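Local coordinates for CMP/dCMP-type deaminase domain-containing protein (Aspergillus oryzae RIB40, PDB 7DRY) that probably acts as the zinc-dependent deaminase of riboflavin biosynthesis, removing an amino group from a pyrimidine intermediate of the pathway, at residues N69-V73 against H74-E78; P111-Q114 against R115-T119; K135-G138 against T139-G143. All coordinates share one frame; numbering follows the deposited sequence.

Contact 1. Residues N69-V73 against H74-E78; sequences NYAAV and HSVPE
Tyr70 and His74, one helical turn apart, meet because one torsion holds the phenol out from the helix and the other turns the imidazole back over it: Tyr70 CG lies anti to the backbone N (chi1 -167°) and beside its own carbonyl carbon, which keeps the phenol ring out from the flank of the helix, while His74 CG sits beside its backbone N (chi1 -70°), which lays the imidazole over the last turn. The two rings form an offset stack, centroids 4.0 Å apart and planes inclined by 20°. His74 CD2 lies over the centre of the tyrosine face, and His74 NE2 reaches Tyr70 CZ at 3.2 Å; seen from the imidazole, Tyr70 CE2 stands toward the rim of one face. The carbonyl O of Tyr70 does double duty. It accepts the bond from His74 N at 3.0 Å and also lies in the imidazole plane at its CD2 edge, so the ring is bordered by Tyr70 on a face and on an edge. The tyrosine hydroxyl is hydrogen-bonded to the carbonyl of Val84, which limits how the phenol can shift.

Helix 62-73 ends here in a Schellman motif, with Ser75, at positive phi, as its C-prime residue. Val76 N closes the outer bond to Ala71 O, 3.0 Å long and almost straight, and Ser75 N gives the inner one to Ala72 O, reaching it from above the carbonyl plane. The reversal brings the chain back along the helix, where it covers the small side chain of Ala71: Ala71 CB comes nearest to Val76 O, at 3.4 Å, and also touches Glu78 CA at 3.7 Å and Val76 CG2 at 4.0 Å, with Val81 against it as well. Beyond this packing the Glu78 side chain leads off, and its OE1 makes a salt bridge with Arg118 NH1.

Contact 2. Residues P111-Q114 against R115-T119; sequences PCVQ and RIIRT. With ZN (zinc ion), chain B.
Val113 and Ile117 cross obliquely, one turn apart, with Val113 CG1 3.6 Å from Ile117 CD1. Val113 CG1 is anti to the backbone N (chi1 166°), directed along the helix toward the isoleucine, whose CG1 and CD1 lean back over Val113 O. Met149 and Leu150 of helix 145-152 pack on the valine. Ile116 is turned to strand 127-132, touching Ile127 and Ile130, and its CG1 rests 3.3 Å from Cys112 O, the carbonyl that accepts the Ile116 N bond. Arg115 runs extended from CG to NE toward the N-terminal end, its CG 3.5 Å from Pro111 O, and lies on Gln64 and Leu67 of helix 62-73. At the other end, Thr119 OG1 and Thr119 N both donate to Ile116 O, the hydroxyl at 2.7 Å and in the carbonyl plane.

Pro111 holds the N-cap position, and Cys112, in the first turn, has its SG beside the backbone N, where it binds zinc at 2.3 Å. His61, Cys102 and a water at 2.5 Å complete the site. A cysteine ligand at the start of the helix in a beta-alpha-beta unit, here strand 91-97, helix 112-117 and strand 127-132, is characteristic of the zinc centre of the cytidine deaminase fold.

Contact 3. Residues K135-G138 against T139-G143; sequences KEPG and TFVGG
Pro137 lies against Thr139 and Gly142, and its ring forms the close-packed part of this turn. Pro137 CG comes 3.5 Å from Thr139 OG1, the two side chains crossing at about a right angle, and is 3.6 Å from Gly142 CA; next to it Pro137 CD approaches Gly143 O. Thr139 OG1 sits between its backbone N and carbonyl carbon (chi1 64°), a position from which it faces the proline and also accepts from Val141 N at 3.2 Å. That bond makes an ST turn, which follows directly on an inverse gamma turn centred on Gly138, where Thr139 N gives a weak bond to Pro137 O at 2.9 Å. The two turns carry the loop between strand 127-132 and helix 145-152 past the metal centre: the Thr139 side chain touches His61 and Cys102, both zinc ligands, and lies about 5 Å from the zinc ion.

The other side is looser and holds a water. Water 2 donates to Pro137 O at 2.7 Å and to Thr139 O at 2.8 Å, so a water proton lies on each of two carbonyl oxygens that cannot bond each other, and Pro137 O has two donors. Glu136 bends at chi2 (-63°) to bring OE1 to Gly143 N, a weak bond of 3.3 Å that is the carboxylate's one hydrogen bond across the turn; its side chain also touches Thr188.

The three contacts follow one another along the chain, all within the deaminase fold. Contact 1 ends helix 62-73, contact 2 spans helix 112-117, and contact 3 lies in the loop between strand 127-132 and helix 145-152. Contacts 1 and 2, about 16 Å apart centre to centre, are tied by the Glu78 to Arg118 salt bridge, which joins the loop after helix 62-73 to the residue just past helix 112-117. Contacts 2 and 3 have centres about 16 Å apart and nearest atoms about 7 Å apart, without touching; contact 2 supplies a zinc ligand and contact 3 lies beside the site. Contact 1, a surface helix end away from the zinc, is about 27 Å from contact 3 between centres, on the opposite side of the chain's centre.

Contact 1. Residues N69-V73 against H74-E78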
ATOM      1  N   ASN A  69       0.853  -2.368  12.222  1.00  8.78           N
ATOM      2  CA  ASN A  69       0.538  -3.678  12.782  1.00  8.76           C
ATOM      3  C   ASN A  69       1.818  -4.443  13.084  1.00 10.94           C
ATOM      4  O   ASN A  69       1.969  -5.036  14.161  1.00  9.97           O
ATOM      5  CB  ASN A  69      -0.304  -4.474  11.786  1.00  8.96           C
ATOM      6  CG  ASN A  69      -1.733  -3.995  11.699  1.00  9.44           C
ATOM      7  OD1 ASN A  69      -2.254  -3.369  12.614  1.00 10.72           O
ATOM      8  ND2 ASN A  69      -2.383  -4.316  10.591  1.00 10.12           N
ATOM      9  N   TYR A  70       2.766  -4.430  12.137  1.00  7.95           N
ATOM     10  CA  TYR A  70       4.033  -5.114  12.348  1.00  8.62           C
ATOM     11  C   TYR A  70       4.797  -4.494  13.513  1.00 10.00           C
ATOM     12  O   TYR A  70       5.341  -5.210  14.361  1.00  9.67           O
ATOM     13  CB  TYR A  70       4.860  -5.076  11.063  1.00 10.03           C
ATOM     14  CG  TYR A  70       6.040  -6.024  11.087  1.00  9.44           C
ATOM     15  CD1 TYR A  70       5.920  -7.341  10.655  1.00 10.05           C
ATOM     16  CD2 TYR A  70       7.284  -5.608  11.554  1.00 10.48           C
ATOM     17  CE1 TYR A  70       6.992  -8.201  10.677  1.00 10.67           C
ATOM     18  CE2 TYR A  70       8.360  -6.471  11.571  1.00 12.27           C
ATOM     19  CZ  TYR A  70       8.205  -7.765  11.131  1.00 12.36           C
ATOM     20  OH  TYR A  70       9.286  -8.627  11.161  1.00 16.10           O
ATOM     21  N   ALA A  71       4.833  -3.159  13.575  1.00  8.60           N
ATOM     22  CA  ALA A  71       5.489  -2.479  14.688  1.00  9.39           C
ATOM     23  C   ALA A  71       4.890  -2.878  16.035  1.00  9.62           C
ATOM     24  O   ALA A  71       5.630  -3.127  16.995  1.00 10.06           O
ATOM     25  CB  ALA A  71       5.410  -0.962  14.488  1.00 10.52           C
ATOM     26  N   ALA A  72       3.554  -2.941  16.127  1.00 10.27           N
ATOM     27  CA  ALA A  72       2.923  -3.306  17.392  1.00 10.15           C
ATOM     28  C   ALA A  72       3.286  -4.727  17.801  1.00  9.38           C
ATOM     29  O   ALA A  72       3.578  -4.992  18.972  1.00 10.58           O
ATOM     30  CB  ALA A  72       1.402  -3.156  17.286  1.00 10.00           C
ATOM     31  N   VAL A  73       3.254  -5.660  16.855  1.00  9.30           N
ATOM     32  CA  VAL A  73       3.607  -7.040  17.172  1.00  9.79           C
ATOM     33  C   VAL A  73       5.050  -7.143  17.653  1.00 12.47           C
ATOM     34  O   VAL A  73       5.373  -7.977  18.506  1.00 14.20           O
ATOM     35  CB  VAL A  73       3.303  -7.926  15.946  1.00 11.00           C
ATOM     36  CG1 VAL A  73       3.967  -9.272  16.044  1.00 12.38           C
ATOM     37  CG2 VAL A  73       1.783  -8.076  15.794  1.00 11.94           C
ATOM     38  N   HIS A  74       5.925  -6.272  17.152  1.00 10.59           N
ATOM     39  CA  HIS A  74       7.342  -6.280  17.485  1.00 12.04           C
ATOM     40  C   HIS A  74       7.717  -5.238  18.527  1.00 13.66           C
ATOM     41  O   HIS A  74       8.908  -4.965  18.715  1.00 16.58           O
ATOM     42  CB  HIS A  74       8.172  -6.146  16.209  1.00 12.84           C
ATOM     43  CG  HIS A  74       8.102  -7.366  15.349  1.00 13.68           C
ATOM     44  ND1 HIS A  74       9.058  -8.357  15.393  1.00 19.74           N
ATOM     45  CD2 HIS A  74       7.153  -7.795  14.483  1.00 12.45           C
ATOM     46  CE1 HIS A  74       8.717  -9.327  14.563  1.00 19.20           C
ATOM     47  NE2 HIS A  74       7.559  -9.017  14.010  1.00 15.06           N
ATOM     48  N   SER A  75       6.731  -4.662  19.221  1.00 11.87           N
ATOM     49  CA  SER A  75       6.980  -3.809  20.383  1.00 14.63           C
ATOM     50  C   SER A  75       7.876  -2.606  20.079  1.00 15.26           C
ATOM     51  O   SER A  75       8.741  -2.247  20.878  1.00 19.01           O
ATOM     52  CB  SER A  75       7.509  -4.618  21.570  1.00 19.24           C
ATOM     53  OG  SER A  75       7.237  -3.962  22.795  1.00 29.35           O
ATOM     54  N   VAL A  76       7.668  -1.966  18.931  1.00 13.15           N
ATOM     55  CA  VAL A  76       8.361  -0.708  18.643  1.00 14.52           C
ATOM     56  C   VAL A  76       7.350   0.329  18.174  1.00 13.36           C
ATOM     57  O   VAL A  76       6.294  -0.034  17.624  1.00 13.51           O
ATOM     58  CB  VAL A  76       9.493  -0.873  17.612  1.00 15.51           C
ATOM     59  CG1 VAL A  76      10.586  -1.796  18.136  1.00 17.22           C
ATOM     60  CG2 VAL A  76       8.953  -1.352  16.266  1.00 14.08           C
ATOM     61  N   PRO A  77       7.632   1.621  18.373  1.00 18.04           N
ATOM     62  CA  PRO A  77       6.789   2.656  17.768  1.00 17.69           C
ATOM     63  C   PRO A  77       6.769   2.504  16.254  1.00 16.82           C
ATOM     64  O   PRO A  77       7.718   2.011  15.642  1.00 15.85           O
ATOM     65  CB  PRO A  77       7.476   3.966  18.183  1.00 19.27           C
ATOM     66  CG  PRO A  77       8.390   3.608  19.313  1.00 26.92           C
ATOM     67  CD  PRO A  77       8.791   2.185  19.085  1.00 20.10           C
ATOM     68  N   GLU A  78       5.664   2.929  15.642  1.00 18.37           N
ATOM     69  CA  GLU A  78       5.516   2.714  14.205  1.00 17.10           C
ATOM     70  C   GLU A  78       6.586   3.447  13.394  1.00 16.28           C
ATOM     71  O   GLU A  78       7.018   2.948  12.345  1.00 16.55           O
ATOM     72  CB  GLU A  78       4.105   3.093  13.749  1.00 22.38           C
ATOM     73  CG  GLU A  78       3.690   4.509  14.107  1.00 25.59           C
ATOM     74  CD  GLU A  78       4.103   5.515  13.049  1.00 40.14           C
ATOM     75  OE1 GLU A  78       4.207   5.123  11.866  1.00 33.94           O
ATOM     76  OE2 GLU A  78       4.323   6.696  13.400  1.00 37.01           O
TER

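Contact 2. Residues P111-Q114 against R115-T119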
ATOM      1  N   PRO A 111       2.663  11.111   4.571  1.00 17.07           N
ATOM      2  CA  PRO A 111       2.125  10.285   3.486  1.00 15.91           C
ATOM      3  C   PRO A 111       2.775   8.905   3.448  1.00 15.33           C
ATOM      4  O   PRO A 111       3.804   8.631   4.068  1.00 15.49           O
ATOM      5  CB  PRO A 111       2.413  11.097   2.222  1.00 16.93           C
ATOM      6  CG  PRO A 111       2.571  12.509   2.717  1.00 20.15           C
ATOM      7  CD  PRO A 111       3.242  12.364   4.058  1.00 18.55           C
ATOM      8  N   CYS A 112       2.148   8.022   2.679  1.00 13.58           N
ATOM      9  CA  CYS A 112       2.505   6.611   2.738  1.00 13.25           C
ATOM     10  C   CYS A 112       3.846   6.354   2.061  1.00 13.49           C
ATOM     11  O   CYS A 112       4.615   5.502   2.510  1.00 13.43           O
ATOM     12  CB  CYS A 112       1.401   5.814   2.051  1.00 14.80           C
ATOM     13  SG  CYS A 112      -0.042   5.595   3.107  1.00 13.31           S
ATOM     14  N   VAL A 113       4.154   7.089   0.988  1.00 15.48           N
ATOM     15  CA  VAL A 113       5.437   6.894   0.318  1.00 16.00           C
ATOM     16  C   VAL A 113       6.588   7.195   1.267  1.00 15.99           C
ATOM     17  O   VAL A 113       7.607   6.491   1.279  1.00 14.46           O
ATOM     18  CB  VAL A 113       5.510   7.716  -0.983  1.00 19.63           C
ATOM     19  CG1 VAL A 113       6.939   7.778  -1.501  1.00 27.44           C
ATOM     20  CG2 VAL A 113       4.604   7.110  -2.035  1.00 21.50           C
ATOM     21  N   GLN A 114       6.434   8.226   2.100  1.00 15.89           N
ATOM     22  CA  GLN A 114       7.478   8.554   3.062  1.00 16.32           C
ATOM     23  C   GLN A 114       7.611   7.472   4.129  1.00 16.35           C
ATOM     24  O   GLN A 114       8.728   7.159   4.560  1.00 17.22           O
ATOM     25  CB  GLN A 114       7.195   9.924   3.677  1.00 18.95           C
ATOM     26  CG  GLN A 114       7.434  11.113   2.722  1.00 24.80           C
ATOM     27  CD  GLN A 114       6.222  11.462   1.857  1.00 24.87           C
ATOM     28  OE1 GLN A 114       5.413  10.603   1.516  1.00 26.41           O
ATOM     29  NE2 GLN A 114       6.100  12.739   1.496  1.00 29.50           N
ATOM     30  N   ARG A 115       6.485   6.890   4.569  1.00 14.55           N
ATOM     31  CA  ARG A 115       6.543   5.748   5.484  1.00 14.88           C
ATOM     32  C   ARG A 115       7.273   4.571   4.847  1.00 14.07           C
ATOM     33  O   ARG A 115       8.018   3.851   5.523  1.00 14.80           O
ATOM     34  CB  ARG A 115       5.137   5.306   5.904  1.00 13.80           C
ATOM     35  CG  ARG A 115       4.353   6.332   6.683  1.00 15.59           C
ATOM     36  CD  ARG A 115       2.975   5.766   7.071  1.00 16.04           C
ATOM     37  NE  ARG A 115       2.109   6.870   7.432  1.00 18.15           N
ATOM     38  CZ  ARG A 115       2.074   7.437   8.634  1.00 21.08           C
ATOM     39  NH1 ARG A 115       1.282   8.477   8.846  1.00 24.40           N
ATOM     40  NH2 ARG A 115       2.804   6.949   9.625  1.00 22.20           N
ATOM     41  N   ILE A 116       7.070   4.365   3.543  1.00 12.22           N
ATOM     42  CA  ILE A 116       7.739   3.277   2.834  1.00 11.48           C
ATOM     43  C   ILE A 116       9.232   3.565   2.691  1.00 13.99           C
ATOM     44  O   ILE A 116      10.079   2.699   2.946  1.00 13.40           O
ATOM     45  CB  ILE A 116       7.061   3.055   1.471  1.00 12.29           C
ATOM     46  CG1 ILE A 116       5.669   2.456   1.656  1.00 13.46           C
ATOM     47  CG2 ILE A 116       7.936   2.185   0.561  1.00 14.67           C
ATOM     48  CD1 ILE A 116       4.794   2.626   0.426  1.00 14.98           C
ATOM     49  N   ILE A 117       9.580   4.789   2.284  1.00 14.10           N
ATOM     50  CA  ILE A 117      10.981   5.139   2.064  1.00 14.52           C
ATOM     51  C   ILE A 117      11.789   5.004   3.347  1.00 15.09           C
ATOM     52  O   ILE A 117      12.952   4.580   3.326  1.00 18.01           O
ATOM     53  CB  ILE A 117      11.091   6.553   1.463  1.00 16.97           C
ATOM     54  CG1 ILE A 117      10.594   6.543   0.017  1.00 19.36           C
ATOM     55  CG2 ILE A 117      12.527   7.085   1.562  1.00 19.10           C
ATOM     56  CD1 ILE A 117      10.406   7.928  -0.555  1.00 20.21           C
ATOM     57  N   ARG A 118      11.200   5.362   4.483  1.00 15.70           N
ATOM     58  CA  ARG A 118      11.980   5.321   5.710  1.00 16.75           C
ATOM     59  C   ARG A 118      12.195   3.912   6.252  1.00 16.09           C
ATOM     60  O   ARG A 118      12.932   3.755   7.229  1.00 17.27           O
ATOM     61  CB  ARG A 118      11.396   6.256   6.767  1.00 21.81           C
ATOM     62  CG  ARG A 118      10.154   5.759   7.390  1.00 20.12           C
ATOM     63  CD  ARG A 118       9.662   6.720   8.467  1.00 23.69           C
ATOM     64  NE  ARG A 118       8.380   6.247   8.973  1.00 23.13           N
ATOM     65  CZ  ARG A 118       7.577   6.933   9.774  1.00 21.02           C
ATOM     66  NH1 ARG A 118       6.431   6.385  10.156  1.00 21.84           N
ATOM     67  NH2 ARG A 118       7.913   8.153  10.191  1.00 21.58           N
ATOM     68  N   THR A 119      11.614   2.875   5.633  1.00 15.17           N
ATOM     69  CA  THR A 119      11.997   1.521   6.024  1.00 14.47           C
ATOM     70  C   THR A 119      13.422   1.183   5.608  1.00 15.34           C
ATOM     71  O   THR A 119      14.003   0.236   6.149  1.00 16.27           O
ATOM     72  CB  THR A 119      11.031   0.463   5.470  1.00 12.71           C
ATOM     73  OG1 THR A 119      11.080   0.442   4.036  1.00 12.72           O
ATOM     74  CG2 THR A 119       9.607   0.748   5.933  1.00 13.56           C
TER
HETATM   75 ZN    ZN B 300      -1.514   6.904   1.897  1.00 14.13          ZN
HETATM   76  O   HOH W   1      -2.761   6.019  -0.117  1.00 16.83           O

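Contact 3. Residues K135-G138 against T139-G143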
ATOM      1  N   LYS A 135      -3.287   3.763 -10.822  1.00 19.37           N
ATOM      2  CA  LYS A 135      -2.305   4.837 -10.696  1.00 22.71           C
ATOM      3  C   LYS A 135      -2.971   6.135 -10.233  1.00 21.85           C
ATOM      4  O   LYS A 135      -2.876   7.189 -10.854  1.00 23.85           O
ATOM      5  CB  LYS A 135      -1.521   5.015 -11.991  1.00 27.84           C
ATOM      6  CG  LYS A 135      -0.122   5.579 -11.755  1.00 27.20           C
ATOM      7  CD  LYS A 135       0.671   5.741 -13.042  1.00 30.42           C
ATOM      8  CE  LYS A 135       2.034   6.348 -12.750  1.00 35.42           C
ATOM      9  NZ  LYS A 135       2.808   6.641 -13.988  1.00 39.76           N
ATOM     10  N   GLU A 136      -3.662   6.027  -9.101  1.00 20.11           N
ATOM     11  CA  GLU A 136      -4.251   7.152  -8.397  1.00 23.05           C
ATOM     12  C   GLU A 136      -4.107   6.837  -6.915  1.00 19.04           C
ATOM     13  O   GLU A 136      -4.267   5.676  -6.508  1.00 17.38           O
ATOM     14  CB  GLU A 136      -5.738   7.351  -8.728  1.00 25.40           C
ATOM     15  CG  GLU A 136      -6.025   7.699 -10.181  1.00 31.94           C
ATOM     16  CD  GLU A 136      -5.405   9.017 -10.607  1.00 44.05           C
ATOM     17  OE1 GLU A 136      -5.214   9.904  -9.747  1.00 43.61           O
ATOM     18  OE2 GLU A 136      -5.110   9.166 -11.811  1.00 48.55           O
ATOM     19  N   PRO A 137      -3.788   7.832  -6.097  1.00 19.72           N
ATOM     20  CA  PRO A 137      -3.614   7.587  -4.664  1.00 18.52           C
ATOM     21  C   PRO A 137      -4.954   7.482  -3.952  1.00 17.51           C
ATOM     22  O   PRO A 137      -5.994   7.910  -4.450  1.00 18.74           O
ATOM     23  CB  PRO A 137      -2.858   8.832  -4.193  1.00 20.07           C
ATOM     24  CG  PRO A 137      -3.326   9.911  -5.134  1.00 21.82           C
ATOM     25  CD  PRO A 137      -3.498   9.231  -6.466  1.00 21.84           C
ATOM     26  N   GLY A 138      -4.903   6.916  -2.751  1.00 16.25           N
ATOM     27  CA  GLY A 138      -6.074   6.827  -1.902  1.00 16.57           C
ATOM     28  C   GLY A 138      -6.328   8.112  -1.151  1.00 16.50           C
ATOM     29  O   GLY A 138      -6.418   8.119   0.079  1.00 16.05           O
ATOM     30  N   THR A 139      -6.424   9.216  -1.896  1.00 18.05           N
ATOM     31  CA  THR A 139      -6.671  10.547  -1.362  1.00 19.33           C
ATOM     32  C   THR A 139      -7.416  11.328  -2.427  1.00 20.65           C
ATOM     33  O   THR A 139      -7.442  10.943  -3.598  1.00 22.68           O
ATOM     34  CB  THR A 139      -5.376  11.328  -1.115  1.00 23.05           C
ATOM     35  OG1 THR A 139      -4.715  11.550  -2.368  1.00 25.93           O
ATOM     36  CG2 THR A 139      -4.448  10.619  -0.146  1.00 21.49           C
ATOM     37  N   PHE A 140      -8.005  12.448  -2.015  1.00 21.76           N
ATOM     38  CA  PHE A 140      -8.630  13.328  -2.991  1.00 23.35           C
ATOM     39  C   PHE A 140      -7.612  14.119  -3.802  1.00 26.36           C
ATOM     40  O   PHE A 140      -7.991  14.717  -4.814  1.00 30.54           O
ATOM     41  CB  PHE A 140      -9.587  14.297  -2.293  1.00 24.15           C
ATOM     42  CG  PHE A 140     -10.855  13.656  -1.792  1.00 23.01           C
ATOM     43  CD1 PHE A 140     -11.800  13.156  -2.677  1.00 24.07           C
ATOM     44  CD2 PHE A 140     -11.111  13.575  -0.434  1.00 22.29           C
ATOM     45  CE1 PHE A 140     -12.977  12.583  -2.210  1.00 22.17           C
ATOM     46  CE2 PHE A 140     -12.278  12.990   0.042  1.00 22.58           C
ATOM     47  CZ  PHE A 140     -13.216  12.502  -0.847  1.00 23.77           C
ATOM     48  N   VAL A 141      -6.339  14.141  -3.399  1.00 27.35           N
ATOM     49  CA  VAL A 141      -5.384  14.996  -4.100  1.00 30.41           C
ATOM     50  C   VAL A 141      -5.117  14.467  -5.506  1.00 34.77           C
ATOM     51  O   VAL A 141      -4.917  15.245  -6.447  1.00 43.96           O
ATOM     52  CB  VAL A 141      -4.095  15.216  -3.277  1.00 39.09           C
ATOM     53  CG1 VAL A 141      -4.431  15.696  -1.864  1.00 42.39           C
ATOM     54  CG2 VAL A 141      -3.180  13.990  -3.278  1.00 41.60           C
ATOM     55  N   GLY A 142      -5.140  13.147  -5.681  1.00 34.26           N
ATOM     56  CA  GLY A 142      -4.884  12.557  -6.982  1.00 38.90           C
ATOM     57  C   GLY A 142      -3.442  12.756  -7.422  1.00 36.30           C
ATOM     58  O   GLY A 142      -2.601  13.291  -6.701  1.00 37.12           O
ATOM     59  N   GLY A 143      -3.159  12.298  -8.633  1.00 35.10           N
ATOM     60  CA  GLY A 143      -1.868  12.528  -9.249  1.00 35.66           C
ATOM     61  C   GLY A 143      -0.907  11.361  -9.126  1.00 35.00           C
ATOM     62  O   GLY A 143      -1.270  10.225  -8.812  1.00 39.50           O
TER
HETATM   63  O   HOH W   2      -7.081   9.814  -6.083  1.00 32.00           O